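Local coordinates for LPXTG-motif cell wall anchor domain protein (Mobiluncus mulieris, PDB 5U5O) that probably mediates bacterial adhesion as part of a giant cell-wall-anchored surface protein whose Ig-like domains carry intramolecular disulfide, isopeptide and ester cross-links, at residues A[233-236]-A[237-240]; A[179-182]-A[183-186]; A[221-224]-A[225-228]. All blocks are in the same frame, centred on the assembly; numbering follows the deposited sequence.

Contact 1 of 3, residues A[233-236]-A[237-240]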
ATOM      1  N   ASP A 233       0.370 -28.811 -16.767  1.00 12.46           N
ATOM      2  CA  ASP A 233       0.943 -29.586 -17.849  1.00 12.66           C
ATOM      3  C   ASP A 233       0.090 -30.828 -18.077  1.00 12.89           C
ATOM      4  O   ASP A 233       0.341 -31.894 -17.513  1.00 13.75           O
ATOM      5  CB  ASP A 233       2.400 -29.959 -17.515  1.00 12.63           C
ATOM      6  CG  ASP A 233       3.106 -30.704 -18.635  1.00 14.55           C
ATOM      7  OD1 ASP A 233       2.482 -31.101 -19.646  1.00 16.38           O
ATOM      8  OD2 ASP A 233       4.335 -30.881 -18.504  1.00 20.95           O
ATOM      9  N   VAL A 234      -0.898 -30.679 -18.948  1.00 12.22           N
ATOM     10  CA  VAL A 234      -1.886 -31.736 -19.137  1.00 12.07           C
ATOM     11  C   VAL A 234      -1.253 -32.946 -19.820  1.00 12.78           C
ATOM     12  O   VAL A 234      -1.535 -34.092 -19.436  1.00 13.79           O
ATOM     13  CB  VAL A 234      -3.135 -31.252 -19.915  1.00 12.90           C
ATOM     14  CG1 VAL A 234      -4.099 -32.412 -20.124  1.00 12.80           C
ATOM     15  CG2 VAL A 234      -3.830 -30.131 -19.169  1.00 12.19           C
ATOM     16  N   GLN A 235      -0.380 -32.705 -20.796  1.00 13.33           N
ATOM     17  CA  GLN A 235       0.235 -33.825 -21.494  1.00 13.82           C
ATOM     18  C   GLN A 235       1.085 -34.647 -20.532  1.00 13.99           C
ATOM     19  O   GLN A 235       1.107 -35.874 -20.630  1.00 15.51           O
ATOM     20  CB  GLN A 235       1.095 -33.355 -22.674  1.00 15.80           C
ATOM     21  CG  GLN A 235       1.605 -34.479 -23.561  1.00 19.20           C
ATOM     22  CD  GLN A 235       0.482 -35.264 -24.212  1.00 21.41           C
ATOM     23  OE1 GLN A 235      -0.352 -34.696 -24.919  1.00 26.17           O
ATOM     24  NE2 GLN A 235       0.450 -36.573 -23.975  1.00 20.40           N
ATOM     25  N   GLY A 236       1.756 -33.976 -19.600  1.00 14.24           N
ATOM     26  CA  GLY A 236       2.521 -34.679 -18.574  1.00 14.50           C
ATOM     27  C   GLY A 236       1.628 -35.576 -17.718  1.00 14.43           C
ATOM     28  O   GLY A 236       2.034 -36.669 -17.335  1.00 16.17           O
ATOM     29  N   ALA A 237       0.432 -35.088 -17.386  1.00 14.13           N
ATOM     30  CA  ALA A 237      -0.544 -35.891 -16.649  1.00 12.77           C
ATOM     31  C   ALA A 237      -1.030 -37.100 -17.467  1.00 12.84           C
ATOM     32  O   ALA A 237      -1.049 -38.222 -16.963  1.00 14.80           O
ATOM     33  CB  ALA A 237      -1.708 -35.019 -16.235  1.00 12.36           C
ATOM     34  N   VAL A 238      -1.376 -36.858 -18.728  1.00 13.25           N
ATOM     35  CA  VAL A 238      -1.800 -37.899 -19.673  1.00 13.38           C
ATOM     36  C   VAL A 238      -0.712 -38.962 -19.836  1.00 14.35           C
ATOM     37  O   VAL A 238      -1.013 -40.152 -19.862  1.00 16.32           O
ATOM     38  CB  VAL A 238      -2.164 -37.292 -21.044  1.00 13.91           C
ATOM     39  CG1 VAL A 238      -2.353 -38.354 -22.132  1.00 13.89           C
ATOM     40  CG2 VAL A 238      -3.415 -36.442 -20.914  1.00 13.94           C
ATOM     41  N   ASN A 239       0.550 -38.533 -19.936  1.00 14.95           N
ATOM     42  CA  ASN A 239       1.633 -39.489 -20.087  1.00 16.51           C
ATOM     43  C   ASN A 239       1.749 -40.456 -18.912  1.00 17.58           C
ATOM     44  O   ASN A 239       2.047 -41.635 -19.110  1.00 23.50           O
ATOM     45  CB  ASN A 239       2.963 -38.758 -20.306  1.00 17.30           C
ATOM     46  CG  ASN A 239       3.041 -38.080 -21.652  1.00 17.79           C
ATOM     47  OD1 ASN A 239       2.266 -38.369 -22.566  1.00 20.69           O
ATOM     48  ND2 ASN A 239       4.000 -37.175 -21.786  1.00 19.50           N
ATOM     49  N   GLN A 240       1.518 -39.956 -17.701  1.00 15.01           N
ATOM     50  CA  GLN A 240       1.594 -40.759 -16.497  1.00 14.82           C
ATOM     51  C   GLN A 240       0.370 -41.688 -16.336  1.00 14.15           C
ATOM     52  O   GLN A 240       0.529 -42.835 -15.956  1.00 17.41           O
ATOM     53  CB  GLN A 240       1.745 -39.872 -15.278  1.00 13.18           C
ATOM     54  CG  GLN A 240       3.092 -39.161 -15.239  1.00 13.77           C
ATOM     55  CD  GLN A 240       3.145 -38.140 -14.138  1.00 14.72           C
ATOM     56  OE1 GLN A 240       3.524 -38.454 -13.012  1.00 15.84           O
ATOM     57  NE2 GLN A 240       2.691 -36.907 -14.437  1.00 15.53           N
TER
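Q235 and N239, one turn apart, are joined by a side-chain hydrogen bond. From its CB, Q235 sends CG anti to the backbone N (chi1 -172°), and this carbon comes to rest 4.0 Å from N239 ND2. The chain then bends at chi2 and runs on toward the next turn, so that CD passes the N239 amide and NE2 arrives 2.9 Å from N239 OD1. The N-H is directed well at its acceptor (160°), and OD1 lies almost in the amide plane of Q235. Seen from N239 the fit is less regular, because NE2 stands above the plane of its carbonyl and the two amides are twisted 43° against each other. NE2 also passes V238 CG1 at 3.8 Å. Beneath this surface bridge the backbone of N239 donates to Q235 O.

The residues form the opening turns of the short helix 234-241, which follows strand 226-232 in the Ig-like DUF5979 domain. D233 is its N-cap: OD1 accepts from G236 N at 3.0 Å, met from above the carboxylate plane. The main-chain series starts with A237 N to D233 O and V238 N to V234 O.

On another side of the helix, Q240 reaches back one turn. Its chain is extended beyond CG, and NE2 donates to G236 O at 3.0 Å from above the carbonyl plane, while the bond from Q240 N to the same oxygen is weak. NE2 also donates to S193 O, which ties the helix to the start of strand 193-200. V234 CG1 and V238 CG2 make a loose apolar contact at 4.2 Å; both valines also touch D245 of strand 244-251.

Contact 2 of 3, residues A[179-182]-A[183-186]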
ATOM      1  N   GLY A 179     -10.852 -41.530 -12.016  1.00 13.46           N
ATOM      2  CA  GLY A 179     -10.766 -42.279 -13.256  1.00 12.23           C
ATOM      3  C   GLY A 179      -9.470 -43.011 -13.559  1.00 12.95           C
ATOM      4  O   GLY A 179      -9.301 -43.497 -14.672  1.00 15.01           O
ATOM      5  N   TRP A 180      -8.564 -43.097 -12.590  1.00 13.24           N
ATOM      6  CA  TRP A 180      -7.281 -43.801 -12.776  1.00 13.49           C
ATOM      7  C   TRP A 180      -7.513 -45.253 -13.198  1.00 14.17           C
ATOM      8  O   TRP A 180      -8.445 -45.904 -12.689  1.00 15.84           O
ATOM      9  CB  TRP A 180      -6.466 -43.787 -11.479  1.00 14.57           C
ATOM     10  CG  TRP A 180      -5.050 -44.188 -11.662  1.00 13.70           C
ATOM     11  CD1 TRP A 180      -4.512 -45.420 -11.515  1.00 15.51           C
ATOM     12  CD2 TRP A 180      -3.963 -43.316 -11.987  1.00 13.60           C
ATOM     13  NE1 TRP A 180      -3.170 -45.397 -11.769  1.00 16.52           N
ATOM     14  CE2 TRP A 180      -2.806 -44.109 -12.053  1.00 14.96           C
ATOM     15  CE3 TRP A 180      -3.856 -41.940 -12.259  1.00 13.79           C
ATOM     16  CZ2 TRP A 180      -1.549 -43.570 -12.362  1.00 15.08           C
ATOM     17  CZ3 TRP A 180      -2.613 -41.405 -12.567  1.00 13.77           C
ATOM     18  CH2 TRP A 180      -1.477 -42.216 -12.611  1.00 15.27           C
ATOM     19  N   GLU A 181      -6.721 -45.790 -14.116  1.00 14.51           N
ATOM     20  CA  GLU A 181      -6.838 -47.209 -14.512  1.00 13.50           C
ATOM     21  C   GLU A 181      -5.424 -47.808 -14.564  1.00 14.26           C
ATOM     22  O   GLU A 181      -4.596 -47.387 -15.383  1.00 16.14           O
ATOM     23  CB  GLU A 181      -7.519 -47.344 -15.873  1.00 13.68           C
ATOM     24  CG  GLU A 181      -7.585 -48.765 -16.440  1.00 14.30           C
ATOM     25  CD  GLU A 181      -7.994 -49.822 -15.428  1.00 14.81           C
ATOM     26  OE1 GLU A 181      -9.099 -49.690 -14.849  1.00 17.79           O
ATOM     27  OE2 GLU A 181      -7.201 -50.782 -15.228  1.00 16.36           O
ATOM     28  N   ASP A 182      -5.153 -48.773 -13.688  1.00 14.16           N
ATOM     29  CA  ASP A 182      -3.827 -49.424 -13.624  1.00 14.41           C
ATOM     30  C   ASP A 182      -3.421 -50.060 -14.956  1.00 14.80           C
ATOM     31  O   ASP A 182      -2.248 -50.154 -15.243  1.00 17.64           O
ATOM     32  CB  ASP A 182      -3.808 -50.541 -12.572  1.00 15.16           C
ATOM     33  CG  ASP A 182      -4.052 -50.055 -11.178  1.00 16.92           C
ATOM     34  OD1 ASP A 182      -3.890 -48.861 -10.895  1.00 21.22           O
ATOM     35  OD2 ASP A 182      -4.391 -50.889 -10.315  1.00 20.17           O
ATOM     36  N   ALA A 183      -4.370 -50.537 -15.762  1.00 15.33           N
ATOM     37  CA  ALA A 183      -4.006 -51.159 -17.045  1.00 15.56           C
ATOM     38  C   ALA A 183      -3.266 -50.222 -17.970  1.00 16.21           C
ATOM     39  O   ALA A 183      -2.448 -50.666 -18.754  1.00 19.10           O
ATOM     40  CB  ALA A 183      -5.226 -51.719 -17.759  1.00 15.07           C
ATOM     41  N   PHE A 184      -3.597 -48.937 -17.892  1.00 16.83           N
ATOM     42  CA  PHE A 184      -3.028 -47.946 -18.790  1.00 16.28           C
ATOM     43  C   PHE A 184      -1.932 -47.082 -18.177  1.00 15.42           C
ATOM     44  O   PHE A 184      -1.151 -46.491 -18.917  1.00 18.26           O
ATOM     45  CB  PHE A 184      -4.128 -47.051 -19.336  1.00 16.38           C
ATOM     46  CG  PHE A 184      -5.203 -47.808 -20.076  1.00 17.16           C
ATOM     47  CD1 PHE A 184      -4.904 -48.466 -21.266  1.00 19.69           C
ATOM     48  CD2 PHE A 184      -6.501 -47.883 -19.586  1.00 17.27           C
ATOM     49  CE1 PHE A 184      -5.875 -49.181 -21.950  1.00 21.12           C
ATOM     50  CE2 PHE A 184      -7.477 -48.595 -20.271  1.00 18.99           C
ATOM     51  CZ  PHE A 184      -7.170 -49.243 -21.456  1.00 20.00           C
ATOM     52  N   ALA A 185      -1.868 -47.014 -16.845  1.00 15.36           N
ATOM     53  CA  ALA A 185      -0.941 -46.104 -16.170  1.00 15.86           C
ATOM     54  C   ALA A 185       0.522 -46.485 -16.371  1.00 16.84           C
ATOM     55  O   ALA A 185       0.852 -47.658 -16.487  1.00 20.49           O
ATOM     56  CB  ALA A 185      -1.249 -46.039 -14.686  1.00 17.29           C
ATOM     57  N   LYS A 186       1.387 -45.476 -16.391  1.00 15.70           N
ATOM     58  CA  LYS A 186       2.819 -45.671 -16.530  1.00 17.95           C
ATOM     59  C   LYS A 186       3.611 -45.403 -15.255  1.00 18.28           C
ATOM     60  O   LYS A 186       4.848 -45.526 -15.243  1.00 20.42           O
ATOM     61  CB  LYS A 186       3.330 -44.764 -17.641  1.00 21.26           C
ATOM     62  CG  LYS A 186       2.641 -44.956 -18.982  1.00 25.95           C
ATOM     63  CD  LYS A 186       2.710 -46.396 -19.476  1.00 31.76           C
ATOM     64  CE  LYS A 186       2.271 -46.501 -20.928  1.00 40.17           C
ATOM     65  NZ  LYS A 186       0.901 -45.952 -21.144  1.00 45.73           N
TER
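The carbonyl of E181 receives two backbone N-H groups from across the turn. F184 N and A185 N each lie 3.1 Å from E181 O, but they approach differently: A185 N is in the carbonyl plane, whereas F184 N stands 51° out of it. The E181 side chain makes a third bond, OE2 accepting from A183 N at 2.9 Å on the anti side of the carboxylate, with the N-H nearly straight at 165°. Thus one residue grips three successive amides through its main chain and its side chain.

With E181 CG anti to the backbone N, this carbon lies 3.4 Å from F184 CD2; the bend at chi2 then carries OE2 forward to A183 N. The carboxylate and the phenyl ring are nearly perpendicular, and both E181 and F184 also touch L243, just beyond helix 234-241. On the other flank, A185 CB points toward the preceding segment and packs obliquely on the indole of W180, 3.4 Å from CZ2 and slightly farther from NE1 and CE2. W180 in turn rests on R189 and A192 in the loop that leads on to strand 193-200. Further out, K186 bends back so that NZ donates to F184 O at 3.1 Å, closing over the end of the turn, while its backbone pairs with Q240.

In the connection between strands 150-178 and 193-200 of this Ig-like domain, residues 181-184 thus form a β turn with helical backbone angles, extended by the i to i+4 bond from A185 N.

Contact 3 of 3, residues A[221-224]-A[225-228]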
ATOM      1  N   GLY A 221       0.760 -13.353  -0.748  1.00 16.38           N
ATOM      2  CA  GLY A 221       1.171 -11.991  -1.135  1.00 16.31           C
ATOM      3  C   GLY A 221       0.655 -11.505  -2.475  1.00 15.94           C
ATOM      4  O   GLY A 221       1.341 -10.771  -3.199  1.00 17.92           O
ATOM      5  N   ILE A 222      -0.567 -11.921  -2.807  1.00 14.61           N
ATOM      6  CA  ILE A 222      -1.173 -11.537  -4.072  1.00 14.32           C
ATOM      7  C   ILE A 222      -1.939 -10.220  -3.861  1.00 15.94           C
ATOM      8  O   ILE A 222      -2.819 -10.163  -2.991  1.00 17.66           O
ATOM      9  CB  ILE A 222      -2.113 -12.637  -4.619  1.00 13.71           C
ATOM     10  CG1 ILE A 222      -1.314 -13.940  -4.787  1.00 13.01           C
ATOM     11  CG2 ILE A 222      -2.680 -12.174  -5.943  1.00 13.65           C
ATOM     12  CD1 ILE A 222      -2.158 -15.150  -5.176  1.00 12.16           C
ATOM     13  N   PRO A 223      -1.651  -9.176  -4.674  1.00 15.20           N
ATOM     14  CA  PRO A 223      -2.399  -7.920  -4.573  1.00 15.00           C
ATOM     15  C   PRO A 223      -3.919  -8.145  -4.684  1.00 16.02           C
ATOM     16  O   PRO A 223      -4.378  -8.945  -5.493  1.00 18.11           O
ATOM     17  CB  PRO A 223      -1.883  -7.118  -5.767  1.00 16.70           C
ATOM     18  CG  PRO A 223      -0.495  -7.610  -5.973  1.00 15.32           C
ATOM     19  CD  PRO A 223      -0.587  -9.088  -5.683  1.00 15.68           C
ATOM     20  N   LEU A 224      -4.682  -7.436  -3.869  1.00 16.92           N
ATOM     21  CA  LEU A 224      -6.128  -7.527  -3.880  1.00 16.72           C
ATOM     22  C   LEU A 224      -6.681  -7.007  -5.205  1.00 16.28           C
ATOM     23  O   LEU A 224      -6.375  -5.905  -5.653  1.00 19.37           O
ATOM     24  CB  LEU A 224      -6.687  -6.769  -2.695  1.00 17.72           C
ATOM     25  CG  LEU A 224      -6.341  -7.399  -1.338  1.00 18.80           C
ATOM     26  CD1 LEU A 224      -6.793  -6.471  -0.219  1.00 21.01           C
ATOM     27  CD2 LEU A 224      -6.951  -8.789  -1.170  1.00 19.98           C
ATOM     28  N   GLY A 225      -7.474  -7.859  -5.850  1.00 17.49           N
ATOM     29  CA  GLY A 225      -7.977  -7.604  -7.188  1.00 15.81           C
ATOM     30  C   GLY A 225      -7.156  -8.138  -8.332  1.00 16.84           C
ATOM     31  O   GLY A 225      -7.475  -7.871  -9.490  1.00 19.12           O
ATOM     32  N   ASP A 226      -6.087  -8.881  -8.029  1.00 16.18           N
ATOM     33  CA  ASP A 226      -5.237  -9.404  -9.074  1.00 16.16           C
ATOM     34  C   ASP A 226      -5.965 -10.505  -9.848  1.00 13.99           C
ATOM     35  O   ASP A 226      -6.943 -11.141  -9.370  1.00 17.61           O
ATOM     36  CB  ASP A 226      -3.922  -9.951  -8.497  1.00 15.94           C
ATOM     37  CG  ASP A 226      -2.764  -9.834  -9.455  1.00 14.90           C
ATOM     38  OD1 ASP A 226      -2.972  -9.529 -10.665  1.00 16.11           O
ATOM     39  OD2 ASP A 226      -1.608 -10.026  -8.991  1.00 16.10           O
ATOM     40  N   THR A 227      -5.533 -10.660 -11.090  1.00 13.75           N
ATOM     41  CA  THR A 227      -5.947 -11.773 -11.936  1.00 12.57           C
ATOM     42  C   THR A 227      -4.835 -12.807 -11.898  1.00 12.24           C
ATOM     43  O   THR A 227      -3.669 -12.486 -12.181  1.00 13.96           O
ATOM     44  CB  THR A 227      -6.160 -11.303 -13.381  1.00 13.56           C
ATOM     45  OG1 THR A 227      -7.241 -10.371 -13.412  1.00 17.51           O
ATOM     46  CG2 THR A 227      -6.487 -12.457 -14.333  1.00 14.98           C
ATOM     47  N   CYS A 228      -5.187 -14.058 -11.538  0.80 12.35           N
ATOM     48  CA  CYS A 228      -4.219 -15.118 -11.437  0.80 12.03           C
ATOM     49  C   CYS A 228      -4.594 -16.236 -12.449  0.80 10.95           C
ATOM     50  O   CYS A 228      -5.805 -16.603 -12.558  0.80 13.45           O
ATOM     51  CB  CYS A 228      -4.307 -15.639 -10.047  0.80 14.96           C
ATOM     52  SG  CYS A 228      -3.653 -17.267  -9.712  0.80 15.09           S
TER
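D226 packs against I222 and P223 across a type II β turn, P223 to D226, that links strands 216-223 and 226-232 of the Ig-like DUF5979 domain. The turn is closed by D226 N donating to P223 O at 3.1 Å; the N-H lies above the carbonyl plane, and its angle of 146° leaves the bond somewhat bent. G225 occupies the third position with a phi of 92°, a positive value that glycine adopts readily.

The tight part lies on the inner side of the turn. D226 CB sits 3.2 Å from P223 O and 3.6 Å from I222 CG2. That methyl is brought there by being anti to the backbone N of I222, and the two side chains meet at about a right angle. I222 continues into the interior, touching L171, C200 and I269. The buried carboxylate of D226 has its partners in the loop after strand 193-200: OD1 accepts from Q202 N and OD2 from K203 N, so that loop holds both oxygens. T227 N adds a weak bond to OD1.

The outer side is looser. The CB of L224 points away from residues 225-228, the residue is partly exposed, and its side chain leans on Q167 and A280. Beyond the turn, the T227 side chain touches V266 and K268 of strand 264-269. G225 and D226 both face I269 in a G1 β bulge, and C228, which forms the disulfide with C200, follows two residues on. Back on the tight side, P223 lies alongside D226, the two side chains pointing the same way, with P223 CD 3.6 Å from D226 OD2.

In the fold
All three contacts belong to the DUF5979 domain, the C-terminal half of this two-domain fragment, and come along the chain in the order 2, 3, 1. Contacts 1 and 2 lie together at the end of the domain far from the chain's centre, their centres 13 Å apart, and touch where K186 N probably donates to Q240 O. Contact 3 is at the opposite end, near the junction with the T-Q ester bond domain; its centre is 28 Å from that of contact 1 and 37 Å from that of contact 2. Strand 226-232 runs from contact 3 to helix 234-241, so a helix and a loop finish one end of the elongated β-domain and a β turn the other.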